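Side-chain contacts in phospholyase (PDB 5G4I), which is a pyridoxal 5'-phosphate-dependent phospholyase on a class-III aminotransferase scaffold, probably removing phosphate from an amino-alkyl phosphate such as phosphoethanolamine: residues Leu33-Pro38 / Gly398-Arg403; Val47-Ala52 / Val67-Pro72; Glu125-Ile130 / Leu247-Glu252. All coordinates share one frame; numbering follows the deposited sequence.

Interaction 1: Leu33-Pro38 / Gly398-Arg403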
ATOM      1  N   LEU A  33       6.638  -4.575 -19.293  1.00 14.40           N
ATOM      2  CA  LEU A  33       7.581  -3.621 -19.848  1.00 13.20           C
ATOM      3  C   LEU A  33       7.035  -3.008 -21.122  1.00 14.58           C
ATOM      4  O   LEU A  33       6.421  -3.715 -21.974  1.00 16.61           O
ATOM      5  CB  LEU A  33       8.933  -4.297 -20.228  1.00 14.96           C
ATOM      6  CG  LEU A  33       9.808  -4.733 -19.048  1.00 16.47           C
ATOM      7  CD1 LEU A  33      10.931  -5.703 -19.454  1.00 17.64           C
ATOM      8  CD2 LEU A  33      10.441  -3.461 -18.421  1.00 15.63           C
ATOM      9  N   PHE A  34       7.203  -1.687 -21.320  1.00 14.12           N
ATOM     10  CA  PHE A  34       6.832  -1.060 -22.574  1.00 13.42           C
ATOM     11  C   PHE A  34       7.784  -1.339 -23.717  1.00 14.01           C
ATOM     12  O   PHE A  34       8.980  -1.578 -23.498  1.00 14.68           O
ATOM     13  CB  PHE A  34       6.754   0.516 -22.426  1.00 15.40           C
ATOM     14  CG  PHE A  34       5.642   1.051 -21.515  1.00 18.09           C
ATOM     15  CD1 PHE A  34       4.416   0.438 -21.343  1.00 24.05           C
ATOM     16  CD2 PHE A  34       5.917   2.173 -20.769  1.00 18.61           C
ATOM     17  CE1 PHE A  34       3.428   0.985 -20.447  1.00 24.60           C
ATOM     18  CE2 PHE A  34       4.882   2.775 -19.967  1.00 18.13           C
ATOM     19  CZ  PHE A  34       3.683   2.166 -19.773  1.00 20.23           C
ATOM     20  N   TYR A  35       7.209  -1.334 -24.930  1.00 14.94           N
ATOM     21  CA  TYR A  35       7.952  -1.367 -26.257  1.00 15.14           C
ATOM     22  C   TYR A  35       8.483  -2.749 -26.669  1.00 18.71           C
ATOM     23  O   TYR A  35       8.645  -3.662 -25.852  1.00 18.10           O
ATOM     24  CB  TYR A  35       9.088  -0.357 -26.329  1.00 16.11           C
ATOM     25  CG  TYR A  35       8.667   1.120 -26.128  1.00 15.28           C
ATOM     26  CD1 TYR A  35       7.867   1.775 -27.090  1.00 15.56           C
ATOM     27  CD2 TYR A  35       9.019   1.822 -25.004  1.00 14.46           C
ATOM     28  CE1 TYR A  35       7.452   3.127 -26.911  1.00 16.14           C
ATOM     29  CE2 TYR A  35       8.600   3.134 -24.794  1.00 15.37           C
ATOM     30  CZ  TYR A  35       7.831   3.782 -25.760  1.00 15.94           C
ATOM     31  OH  TYR A  35       7.392   5.113 -25.587  1.00 15.88           O
ATOM     32  N   ARG A  36       8.688  -2.895 -27.975  1.00 17.81           N
ATOM     33  CA  ARG A  36       9.263  -4.181 -28.454  1.00 20.22           C
ATOM     34  C   ARG A  36      10.612  -4.468 -27.845  1.00 21.02           C
ATOM     35  O   ARG A  36      10.870  -5.652 -27.475  1.00 20.53           O
ATOM     36  CB  ARG A  36       9.364  -4.134 -30.030  1.00 22.07           C
ATOM     37  N   GLN A  37      11.485  -3.469 -27.735  1.00 16.52           N
ATOM     38  CA  GLN A  37      12.768  -3.507 -27.076  1.00 16.79           C
ATOM     39  C   GLN A  37      12.624  -2.663 -25.762  1.00 17.89           C
ATOM     40  O   GLN A  37      12.526  -1.416 -25.859  1.00 16.99           O
ATOM     41  CB  GLN A  37      13.971  -2.962 -27.928  1.00 17.47           C
ATOM     42  CG  GLN A  37      15.325  -3.130 -27.314  1.00 22.28           C
ATOM     43  CD  GLN A  37      15.986  -4.556 -27.436  1.00 28.66           C
ATOM     44  OE1 GLN A  37      16.215  -5.264 -26.476  1.00 32.92           O
ATOM     45  NE2 GLN A  37      16.318  -4.901 -28.653  1.00 29.24           N
ATOM     46  N   PRO A  38      12.551  -3.335 -24.597  1.00 17.59           N
ATOM     47  CA  PRO A  38      12.408  -2.521 -23.367  1.00 18.76           C
ATOM     48  C   PRO A  38      13.464  -1.424 -23.281  1.00 17.77           C
ATOM     49  O   PRO A  38      14.648  -1.658 -23.615  1.00 17.95           O
ATOM     50  CB  PRO A  38      12.613  -3.540 -22.282  1.00 20.60           C
ATOM     51  CG  PRO A  38      11.907  -4.822 -22.855  1.00 22.25           C
ATOM     52  CD  PRO A  38      12.430  -4.784 -24.319  1.00 19.82           C
ATOM     53  N   GLY A 398      12.025  10.474 -30.546  1.00 15.28           N
ATOM     54  CA  GLY A 398      12.367  11.077 -29.273  1.00 15.24           C
ATOM     55  C   GLY A 398      11.149  11.485 -28.416  1.00 13.50           C
ATOM     56  O   GLY A 398      11.325  12.414 -27.614  1.00 14.43           O
ATOM     57  N   VAL A 399      10.034  10.822 -28.575  1.00 12.10           N
ATOM     58  CA  VAL A 399       8.786  11.214 -27.787  1.00 13.27           C
ATOM     59  C   VAL A 399       8.162   9.950 -27.209  1.00 12.65           C
ATOM     60  O   VAL A 399       7.843   9.015 -27.934  1.00 14.50           O
ATOM     61  CB  VAL A 399       7.760  12.033 -28.625  1.00 13.85           C
ATOM     62  CG1 VAL A 399       6.613  12.558 -27.713  1.00 13.33           C
ATOM     63  CG2 VAL A 399       8.452  13.211 -29.342  1.00 15.22           C
ATOM     64  N   LEU A 400       7.882   9.958 -25.887  1.00 12.85           N
ATOM     65  CA  LEU A 400       7.230   8.825 -25.210  1.00 12.46           C
ATOM     66  C   LEU A 400       5.716   9.049 -25.084  1.00 12.33           C
ATOM     67  O   LEU A 400       5.301  10.002 -24.428  1.00 13.21           O
ATOM     68  CB  LEU A 400       7.847   8.603 -23.779  1.00 14.15           C
ATOM     69  CG  LEU A 400       9.354   8.450 -23.736  1.00 15.20           C
ATOM     70  CD1 LEU A 400       9.804   8.328 -22.260  1.00 18.21           C
ATOM     71  CD2 LEU A 400       9.813   7.297 -24.601  1.00 16.61           C
ATOM     72  N   ILE A 401       4.900   8.225 -25.719  1.00 13.74           N
ATOM     73  CA  ILE A 401       3.463   8.175 -25.634  1.00 12.49           C
ATOM     74  C   ILE A 401       2.975   6.702 -25.493  1.00 14.45           C
ATOM     75  O   ILE A 401       3.783   5.769 -25.574  1.00 16.08           O
ATOM     76  CB  ILE A 401       2.794   8.903 -26.821  1.00 14.54           C
ATOM     77  CG1 ILE A 401       3.116   8.221 -28.165  1.00 15.27           C
ATOM     78  CG2 ILE A 401       3.082  10.410 -26.820  1.00 15.65           C
ATOM     79  CD1 ILE A 401       2.205   8.643 -29.279  1.00 18.12           C
ATOM     80  N   SER A 402       1.725   6.521 -25.261  1.00 15.66           N
ATOM     81  CA  SER A 402       1.131   5.187 -25.129  1.00 17.40           C
ATOM     82  C   SER A 402      -0.281   5.135 -25.758  1.00 15.68           C
ATOM     83  O   SER A 402      -0.708   5.966 -26.569  1.00 15.35           O
ATOM     84  CB  SER A 402       1.110   4.727 -23.672  1.00 19.67           C
ATOM     85  OG  SER A 402       1.003   3.277 -23.626  1.00 28.28           O
ATOM     86  N   ARG A 403      -1.070   4.104 -25.386  1.00 16.69           N
ATOM     87  CA  ARG A 403      -2.474   3.961 -25.839  1.00 16.63           C
ATOM     88  C   ARG A 403      -3.399   3.373 -24.793  1.00 15.44           C
ATOM     89  O   ARG A 403      -2.897   2.768 -23.794  1.00 18.85           O
ATOM     90  CB  ARG A 403      -2.564   3.097 -27.103  1.00 19.28           C
ATOM     91  CG  ARG A 403      -1.944   1.731 -26.923  1.00 19.53           C
ATOM     92  CD  ARG A 403      -2.204   0.793 -28.131  1.00 24.10           C
ATOM     93  NE  ARG A 403      -1.360  -0.416 -28.099  1.00 24.88           N
ATOM     94  CZ  ARG A 403      -1.327  -1.320 -29.106  1.00 29.42           C
ATOM     95  NH1 ARG A 403      -2.143  -1.205 -30.204  1.00 24.33           N
ATOM     96  NH2 ARG A 403      -0.473  -2.341 -29.042  1.00 29.62           N
TER
HETATM   97  O   HOH W   1       6.469   6.530 -27.792  1.00 13.24           O
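Tyr35 meets Leu400 and Ile401 where, in this class-III aminotransferase fold, the loop before strand 41-45 reaches strand 399-404, a strand of the mixed sheet that also holds strands 48-51 and 56-59 and is interrupted at Ile401. At CB the side chain turns so that CG stands anti to the carbonyl carbon (chi1 -59°), and the ring then runs toward the strand alongside helix 384-396, touching Ile391, Glu392 and Arg395. Of the ring carbons, CZ comes within 4.2 Å of Leu400 CD2. The hydroxyl goes further: Tyr35 OH sits 3.4 Å from Leu400 CD2, in a packing contact where the two side chains cross at about a right angle, and 4.0 Å from Leu400 CB. Tyr35 OH also lies 3.7 Å from Ile401 O, without a hydrogen bond. The tip has a polar task as well. Tyr35 OH donates to a water 2.8 Å away that lies at the ring edge, in the plane of the ring. That water links the tyrosine to the strand backbone on both sides of Leu400, since it also donates to Val399 O at 2.8 Å and accepts a hydrogen bond from Ile401 N at 3.1 Å.

Interaction 2: Val47-Ala52 / Val67-Pro72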
ATOM      1  N   VAL A  47      10.762  17.541 -18.038  1.00 11.29           N
ATOM      2  CA  VAL A  47      10.045  16.729 -19.004  1.00 11.34           C
ATOM      3  C   VAL A  47      11.001  15.811 -19.836  1.00 11.89           C
ATOM      4  O   VAL A  47      10.506  15.111 -20.741  1.00 14.32           O
ATOM      5  CB  VAL A  47       9.161  17.541 -19.928  1.00 12.81           C
ATOM      6  CG1 VAL A  47       8.028  18.304 -19.184  1.00 14.62           C
ATOM      7  CG2 VAL A  47      10.008  18.484 -20.877  1.00 12.71           C
ATOM      8  N   TRP A  48      12.299  15.869 -19.510  1.00 11.62           N
ATOM      9  CA  TRP A  48      13.278  15.150 -20.365  1.00 12.68           C
ATOM     10  C   TRP A  48      13.850  13.894 -19.694  1.00 12.17           C
ATOM     11  O   TRP A  48      14.083  13.928 -18.456  1.00 15.34           O
ATOM     12  CB  TRP A  48      14.411  16.123 -20.694  1.00 14.10           C
ATOM     13  CG  TRP A  48      13.999  17.359 -21.431  1.00 14.52           C
ATOM     14  CD1 TRP A  48      13.875  18.611 -20.865  1.00 14.76           C
ATOM     15  CD2 TRP A  48      13.529  17.463 -22.803  1.00 14.25           C
ATOM     16  NE1 TRP A  48      13.432  19.496 -21.819  1.00 16.07           N
ATOM     17  CE2 TRP A  48      13.196  18.832 -23.017  1.00 15.46           C
ATOM     18  CE3 TRP A  48      13.443  16.571 -23.860  1.00 15.11           C
ATOM     19  CZ2 TRP A  48      12.737  19.292 -24.281  1.00 16.48           C
ATOM     20  CZ3 TRP A  48      12.964  17.066 -25.145  1.00 17.45           C
ATOM     21  CH2 TRP A  48      12.625  18.424 -25.305  1.00 16.79           C
ATOM     22  N   LEU A  49      14.002  12.811 -20.445  1.00 12.91           N
ATOM     23  CA  LEU A  49      14.539  11.530 -19.969  1.00 12.57           C
ATOM     24  C   LEU A  49      15.675  11.032 -20.837  1.00 14.21           C
ATOM     25  O   LEU A  49      15.603  11.224 -22.038  1.00 13.69           O
ATOM     26  CB  LEU A  49      13.456  10.473 -19.938  1.00 13.52           C
ATOM     27  CG  LEU A  49      12.385  10.621 -18.831  1.00 12.60           C
ATOM     28  CD1 LEU A  49      11.080   9.925 -19.215  1.00 13.99           C
ATOM     29  CD2 LEU A  49      12.979  10.165 -17.476  1.00 13.28           C
ATOM     30  N   THR A  50      16.660  10.371 -20.224  1.00 13.35           N
ATOM     31  CA  THR A  50      17.852   9.877 -20.932  1.00 15.45           C
ATOM     32  C   THR A  50      18.010   8.371 -20.704  1.00 16.02           C
ATOM     33  O   THR A  50      17.821   7.849 -19.555  1.00 15.18           O
ATOM     34  CB  THR A  50      19.118  10.551 -20.433  1.00 15.79           C
ATOM     35  OG1 THR A  50      19.009  11.970 -20.623  1.00 18.64           O
ATOM     36  CG2 THR A  50      20.348  10.056 -21.236  1.00 17.62           C
ATOM     37  N   ASP A  51      18.160   7.627 -21.797  1.00 14.57           N
ATOM     38  CA  ASP A  51      18.396   6.152 -21.797  1.00 14.95           C
ATOM     39  C   ASP A  51      19.878   5.781 -21.578  1.00 16.95           C
ATOM     40  O   ASP A  51      20.706   6.661 -21.493  1.00 17.42           O
ATOM     41  CB  ASP A  51      17.673   5.397 -22.968  1.00 16.35           C
ATOM     42  CG  ASP A  51      18.362   5.497 -24.353  1.00 16.86           C
ATOM     43  OD1 ASP A  51      19.541   5.911 -24.307  1.00 18.22           O
ATOM     44  OD2 ASP A  51      17.673   5.164 -25.378  1.00 19.00           O
ATOM     45  N   ALA A  52      20.098   4.478 -21.384  1.00 17.18           N
ATOM     46  CA  ALA A  52      21.452   3.977 -21.035  1.00 18.87           C
ATOM     47  C   ALA A  52      22.435   4.211 -22.219  1.00 21.39           C
ATOM     48  O   ALA A  52      23.661   4.183 -21.958  1.00 23.84           O
ATOM     49  CB  ALA A  52      21.409   2.507 -20.632  1.00 18.97           C
ATOM     50  N   VAL A  67       5.326  17.103 -10.866  1.00  8.98           N
ATOM     51  CA  VAL A  67       6.072  18.360 -10.921  1.00  9.60           C
ATOM     52  C   VAL A  67       7.450  18.261 -11.595  1.00 10.56           C
ATOM     53  O   VAL A  67       8.340  19.101 -11.357  1.00 11.11           O
ATOM     54  CB  VAL A  67       6.111  19.089  -9.554  1.00 10.00           C
ATOM     55  CG1 VAL A  67       4.656  19.508  -9.153  1.00 10.08           C
ATOM     56  CG2 VAL A  67       6.691  18.263  -8.408  1.00 10.36           C
ATOM     57  N   GLY A  68       7.615  17.191 -12.334  1.00 10.91           N
ATOM     58  CA  GLY A  68       8.785  16.982 -13.170  1.00 11.34           C
ATOM     59  C   GLY A  68       9.829  16.010 -12.576  1.00 10.37           C
ATOM     60  O   GLY A  68       9.955  15.848 -11.321  1.00 10.14           O
ATOM     61  N   HIS A  69      10.541  15.303 -13.454  1.00 10.78           N
ATOM     62  CA  HIS A  69      11.623  14.433 -13.011  1.00 11.24           C
ATOM     63  C   HIS A  69      12.732  15.176 -12.230  1.00 11.40           C
ATOM     64  O   HIS A  69      13.149  16.288 -12.630  1.00 11.91           O
ATOM     65  CB  HIS A  69      12.274  13.746 -14.246  1.00 10.79           C
ATOM     66  CG  HIS A  69      11.319  12.913 -15.018  1.00 11.29           C
ATOM     67  ND1 HIS A  69      10.850  11.704 -14.562  1.00 12.02           N
ATOM     68  CD2 HIS A  69      10.702  13.119 -16.222  1.00 10.88           C
ATOM     69  CE1 HIS A  69       9.999  11.208 -15.451  1.00 11.42           C
ATOM     70  NE2 HIS A  69       9.899  12.052 -16.472  1.00 11.77           N
ATOM     71  N   ALA A  70      13.165  14.554 -11.111  1.00 11.47           N
ATOM     72  CA  ALA A  70      14.242  15.132 -10.301  1.00 12.53           C
ATOM     73  C   ALA A  70      14.004  16.521  -9.708  1.00 12.73           C
ATOM     74  O   ALA A  70      14.912  17.282  -9.457  1.00 14.82           O
ATOM     75  CB  ALA A  70      15.624  15.071 -11.078  1.00 14.28           C
ATOM     76  N   ASN A  71      12.702  16.835  -9.496  1.00 10.95           N
ATOM     77  CA  ASN A  71      12.346  18.119  -8.969  1.00 11.72           C
ATOM     78  C   ASN A  71      13.118  18.366  -7.657  1.00 11.80           C
ATOM     79  O   ASN A  71      13.005  17.586  -6.658  1.00 12.42           O
ATOM     80  CB  ASN A  71      10.808  18.217  -8.708  1.00 11.48           C
ATOM     81  CG  ASN A  71      10.385  19.560  -8.186  1.00 12.84           C
ATOM     82  OD1 ASN A  71      10.792  19.965  -7.044  1.00 15.20           O
ATOM     83  ND2 ASN A  71       9.557  20.287  -8.982  1.00 12.48           N
ATOM     84  N   PRO A  72      13.897  19.470  -7.603  1.00 12.94           N
ATOM     85  CA  PRO A  72      14.748  19.635  -6.424  1.00 14.08           C
ATOM     86  C   PRO A  72      14.081  20.112  -5.173  1.00 14.33           C
ATOM     87  O   PRO A  72      14.590  19.821  -4.050  1.00 13.35           O
ATOM     88  CB  PRO A  72      15.861  20.607  -6.913  1.00 17.87           C
ATOM     89  CG  PRO A  72      15.215  21.366  -8.044  1.00 20.07           C
ATOM     90  CD  PRO A  72      14.238  20.399  -8.708  1.00 15.93           C
TER
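Leu49 sets its CD2 methyl over one face of the His69 imidazole, and the two side chains cross at about a right angle. The contact is a CH-pi interaction: Leu49 CD2 stands 3.7 Å from the ring centroid, only 8° off the ring normal, so the methyl is almost centred over the ring. The rest of the isobutyl group leans toward one end of the imidazole, with Leu49 CD1 3.7 Å from His69 NE2. From the preceding strand residue, Trp48 O approaches His69 CD2 at 4.1 Å, obliquely to the ring. His69 reaches the strand because CG stands beside its backbone N (chi1 -60°), and its rotation is fixed further by a hydrogen bond from NE2 to Asp59 OD2. The ring is thus held by a polar bond at NE2 and by the leucine CD2 methyl over its face, and the neighbouring carboxylate would be expected to favour a protonated imidazole.

The loop carrying His69 is held by its own bonds. Gly68 to Asn71 form a type II turn, closed by a weak backbone bond, and Asn71 ND2 donates to Val67 O at 2.9 Å in a nearly straight bond (167°), the oxygen lying close to the amide plane. The other end of this amide, OD1, takes Val74 N, so Asn71 serves as the N-cap of the helix that follows.

His69 also pairs through its backbone with Gly46, before strand 48-51, while Leu49 pairs with Tyr57. The contact therefore fastens the turn leading into helix 72-82 against strand 48-51, which lies between strands 41-45 and 56-59, and both Leu49 and His69 pack on the second subunit, at its Val85 and Leu87.

Interaction 3: Glu125-Ile130 / Leu247-Glu252; sequences ELALRI and LVISDE. With PLP (pyridoxal-5'-phosphate), chain C.
Ile249 pushes its CD1 methyl between two residues of helix 120-135, lying 4.0 Å from Ala127 CB and also 4.0 Å from Leu128 CD2. The small Ala127 side chain is consistent with the close backbones, Ala127 CA lying 7.5 Å from Ile249 CA. Leu128 arrives differently: its CB leaves the helix away from the strand, and the branch folds back so that CD2 alone touches, the leucine and isoleucine crossing at about a right angle. In Ile249, CG1 stands anti to the carbonyl carbon (chi1 -56°) and the chain runs on extended, which delivers CD1 to the helix.

This is helix-on-sheet packing in the large domain of a fold type I pyridoxal-phosphate enzyme: strand 247-251 runs in the mixed sheet between strands 214-217 and 276-279, and helix 120-135 begins at Gly120, whose N, like Ser121 OG, binds the cofactor. Two residues beyond Ile249 the strand ends at Asp251, whose OD2 meets the pyridine nitrogen N1 of the cofactor at 2.8 Å. CG lies anti to the backbone N (chi1 177°), which carries the carboxylate forward to the ring. Asn124 ND2 and His148 ND1 also bond to OD2, and Val253 N holds OD1, fixing the group's rotation. With an alanine at this position the pyridine N1 would probably lose its acidic partner, and Asn124 and His148 their shared acceptor.

Neighbouring Ser250 OG donates to Glu252 OE2 at 2.8 Å, reaching it from above the carboxylate plane, while Tyr267 N grips the same oxygen.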
ATOM      1  N   GLU A 125      -9.355   0.200  -1.927  1.00  8.12           N
ATOM      2  CA  GLU A 125      -9.726  -0.879  -1.001  1.00  8.55           C
ATOM      3  C   GLU A 125     -10.404  -0.306   0.201  1.00  9.33           C
ATOM      4  O   GLU A 125     -11.481  -0.833   0.628  1.00  9.53           O
ATOM      5  CB  GLU A 125      -8.440  -1.646  -0.574  1.00 10.53           C
ATOM      6  CG  GLU A 125      -8.699  -2.774   0.395  1.00 10.84           C
ATOM      7  CD  GLU A 125      -9.310  -4.008  -0.173  1.00 10.33           C
ATOM      8  OE1 GLU A 125      -9.487  -4.129  -1.395  1.00 11.25           O
ATOM      9  OE2 GLU A 125      -9.645  -4.937   0.645  1.00 11.75           O
ATOM     10  N   LEU A 126      -9.832   0.724   0.830  1.00  9.37           N
ATOM     11  CA  LEU A 126     -10.438   1.341   2.046  1.00  8.84           C
ATOM     12  C   LEU A 126     -11.763   1.994   1.726  1.00  8.93           C
ATOM     13  O   LEU A 126     -12.730   1.843   2.539  1.00  9.41           O
ATOM     14  CB  LEU A 126      -9.439   2.321   2.688  1.00  9.45           C
ATOM     15  CG  LEU A 126      -9.936   3.096   3.894  1.00 10.30           C
ATOM     16  CD1 LEU A 126     -10.310   2.189   5.033  1.00 11.13           C
ATOM     17  CD2 LEU A 126      -8.827   4.098   4.348  1.00 11.51           C
ATOM     18  N   ALA A 127     -11.846   2.737   0.634  1.00  8.73           N
ATOM     19  CA  ALA A 127     -13.150   3.356   0.291  1.00  9.05           C
ATOM     20  C   ALA A 127     -14.245   2.322   0.126  1.00  9.11           C
ATOM     21  O   ALA A 127     -15.398   2.580   0.591  1.00  9.37           O
ATOM     22  CB  ALA A 127     -13.025   4.253  -0.937  1.00  8.88           C
ATOM     23  N   LEU A 128     -13.987   1.190  -0.561  1.00  8.59           N
ATOM     24  CA  LEU A 128     -15.043   0.136  -0.727  1.00  9.90           C
ATOM     25  C   LEU A 128     -15.431  -0.400   0.652  1.00 10.33           C
ATOM     26  O   LEU A 128     -16.603  -0.764   0.906  1.00 11.14           O
ATOM     27  CB  LEU A 128     -14.562  -0.991  -1.680  1.00 11.23           C
ATOM     28  CG  LEU A 128     -14.428  -0.654  -3.159  1.00 14.12           C
ATOM     29  CD1 LEU A 128     -13.900  -1.877  -3.833  1.00 16.84           C
ATOM     30  CD2 LEU A 128     -15.791  -0.301  -3.733  1.00 14.35           C
ATOM     31  N   ARG A 129     -14.437  -0.567   1.552  1.00  8.87           N
ATOM     32  CA  ARG A 129     -14.671  -1.075   2.917  1.00  9.73           C
ATOM     33  C   ARG A 129     -15.526  -0.140   3.743  1.00  9.57           C
ATOM     34  O   ARG A 129     -16.543  -0.577   4.433  1.00 10.59           O
ATOM     35  CB  ARG A 129     -13.307  -1.448   3.548  1.00  9.96           C
ATOM     36  CG  ARG A 129     -13.445  -2.165   4.948  1.00 10.39           C
ATOM     37  CD  ARG A 129     -12.062  -2.565   5.513  1.00 11.45           C
ATOM     38  NE  ARG A 129     -12.263  -3.115   6.882  1.00 10.48           N
ATOM     39  CZ  ARG A 129     -11.421  -2.996   7.909  1.00 11.31           C
ATOM     40  NH1 ARG A 129     -10.201  -2.521   7.745  1.00 10.47           N
ATOM     41  NH2 ARG A 129     -11.766  -3.438   9.118  1.00 12.12           N
ATOM     42  N   ILE A 130     -15.210   1.134   3.771  1.00 10.23           N
ATOM     43  CA  ILE A 130     -16.073   2.190   4.452  1.00  9.44           C
ATOM     44  C   ILE A 130     -17.447   2.089   3.887  1.00 10.53           C
ATOM     45  O   ILE A 130     -18.442   2.070   4.704  1.00 10.39           O
ATOM     46  CB  ILE A 130     -15.443   3.583   4.214  1.00 11.03           C
ATOM     47  CG1 ILE A 130     -14.123   3.771   4.989  1.00 10.95           C
ATOM     48  CG2 ILE A 130     -16.450   4.683   4.654  1.00 11.44           C
ATOM     49  CD1 ILE A 130     -13.256   4.966   4.469  1.00 11.32           C
ATOM     50  N   LEU A 247     -23.504   4.954  -2.073  1.00 10.10           N
ATOM     51  CA  LEU A 247     -22.597   6.119  -2.096  1.00 10.95           C
ATOM     52  C   LEU A 247     -21.902   6.212  -3.446  1.00 10.62           C
ATOM     53  O   LEU A 247     -21.781   5.236  -4.194  1.00 10.84           O
ATOM     54  CB  LEU A 247     -21.502   6.007  -0.989  1.00 11.19           C
ATOM     55  CG  LEU A 247     -22.013   5.773   0.445  1.00 11.65           C
ATOM     56  CD1 LEU A 247     -20.878   5.579   1.442  1.00 12.65           C
ATOM     57  CD2 LEU A 247     -22.886   6.934   0.903  1.00 13.41           C
ATOM     58  N   VAL A 248     -21.364   7.387  -3.700  1.00 10.23           N
ATOM     59  CA  VAL A 248     -20.557   7.649  -4.918  1.00  9.91           C
ATOM     60  C   VAL A 248     -19.085   7.836  -4.554  1.00 10.09           C
ATOM     61  O   VAL A 248     -18.758   8.656  -3.657  1.00 11.43           O
ATOM     62  CB  VAL A 248     -21.064   8.907  -5.663  1.00 10.34           C
ATOM     63  CG1 VAL A 248     -20.132   9.199  -6.874  1.00 11.65           C
ATOM     64  CG2 VAL A 248     -22.524   8.716  -6.108  1.00 11.64           C
ATOM     65  N   ILE A 249     -18.195   7.068  -5.235  1.00  9.78           N
ATOM     66  CA  ILE A 249     -16.744   7.190  -5.076  1.00  9.25           C
ATOM     67  C   ILE A 249     -16.182   7.765  -6.427  1.00  9.30           C
ATOM     68  O   ILE A 249     -16.285   7.106  -7.467  1.00  8.96           O
ATOM     69  CB  ILE A 249     -15.982   5.882  -4.769  1.00  9.64           C
ATOM     70  CG1 ILE A 249     -16.533   5.156  -3.499  1.00 10.77           C
ATOM     71  CG2 ILE A 249     -14.455   6.167  -4.578  1.00 10.37           C
ATOM     72  CD1 ILE A 249     -16.075   3.718  -3.399  1.00 12.29           C
ATOM     73  N   SER A 250     -15.517   8.950  -6.359  1.00  9.35           N
ATOM     74  CA  SER A 250     -14.684   9.408  -7.519  1.00  9.75           C
ATOM     75  C   SER A 250     -13.248   8.954  -7.329  1.00  8.88           C
ATOM     76  O   SER A 250     -12.601   9.425  -6.331  1.00  9.35           O
ATOM     77  CB  SER A 250     -14.720  10.937  -7.676  1.00  9.75           C
ATOM     78  OG  SER A 250     -13.991  11.332  -8.834  1.00  9.66           O
ATOM     79  N   ASP A 251     -12.751   8.136  -8.270  1.00  8.26           N
ATOM     80  CA  ASP A 251     -11.335   7.689  -8.285  1.00  8.12           C
ATOM     81  C   ASP A 251     -10.582   8.762  -9.101  1.00  8.97           C
ATOM     82  O   ASP A 251     -10.772   8.868 -10.299  1.00  9.24           O
ATOM     83  CB  ASP A 251     -11.261   6.312  -8.920  1.00  8.49           C
ATOM     84  CG  ASP A 251      -9.842   5.783  -9.059  1.00  9.74           C
ATOM     85  OD1 ASP A 251      -8.905   6.584  -9.027  1.00 10.92           O
ATOM     86  OD2 ASP A 251      -9.697   4.547  -9.308  1.00 11.15           O
ATOM     87  N   GLU A 252      -9.799   9.576  -8.354  1.00  8.83           N
ATOM     88  CA  GLU A 252      -9.020  10.710  -8.902  1.00  8.89           C
ATOM     89  C   GLU A 252      -7.604  10.346  -9.181  1.00 10.01           C
ATOM     90  O   GLU A 252      -6.775  11.261  -9.398  1.00 11.22           O
ATOM     91  CB  GLU A 252      -9.116  11.913  -7.974  1.00  9.56           C
ATOM     92  CG  GLU A 252     -10.511  12.487  -7.862  1.00  9.48           C
ATOM     93  CD  GLU A 252     -10.993  13.297  -9.050  1.00 10.94           C
ATOM     94  OE1 GLU A 252     -10.138  13.775  -9.819  1.00  9.78           O
ATOM     95  OE2 GLU A 252     -12.229  13.457  -9.158  1.00  9.96           O
TER
HETATM   96  N1  PLP C1441      -7.215   3.635 -10.075  1.00 12.73           N
HETATM   97  C2  PLP C1441      -6.806   4.281 -11.193  1.00 16.30           C
HETATM   98  C2A PLP C1441      -7.788   5.098 -11.991  1.00 18.70           C
HETATM   99  C3  PLP C1441      -5.391   4.187 -11.633  1.00 20.17           C
HETATM  100  O3  PLP C1441      -4.956   4.828 -12.753  1.00 23.21           O
HETATM  101  C4  PLP C1441      -4.473   3.370 -10.809  1.00 16.83           C
HETATM  102  C4A PLP C1441      -3.044   3.216 -11.167  1.00 22.92           C
HETATM  103  C5  PLP C1441      -5.046   2.714  -9.609  1.00 16.54           C
HETATM  104  C6  PLP C1441      -6.396   2.889  -9.314  1.00 15.60           C
HETATM  105  C5A PLP C1441      -4.174   1.862  -8.715  1.00 17.92           C
HETATM  106  O4P PLP C1441      -3.016   2.602  -8.334  1.00 15.90           O
HETATM  107  P   PLP C1441      -1.778   1.867  -7.612  1.00 13.70           P
HETATM  108  O1P PLP C1441      -1.058   1.174  -8.743  1.00 13.28           O
HETATM  109  O2P PLP C1441      -1.002   2.998  -6.979  1.00 17.26           O
HETATM  110  O3P PLP C1441      -2.435   0.933  -6.625  1.00 16.56           O

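How the interactions relate
Interactions 1 and 2 are neighbours, their centres about 16 Å apart, and they meet directly where Leu400 CD1 packs 3.7 Å from Leu49 CD1. They share one mixed sheet, which holds strands 48-51 and 399-404. Interaction 3 lies on the opposite side of the chain's centre, its centre about 32 Å from each of theirs, where helix 120-135 packs on the other sheet, whose strand 247-251 ends beside the cofactor. Along the chain, interaction 1 closes a loop of 359 residues that contains the other two, which follow one another in series. The N-terminal part is thus tied to a late strand, with the cofactor-binding part formed from the sequence between. All three contacts touch the second subunit.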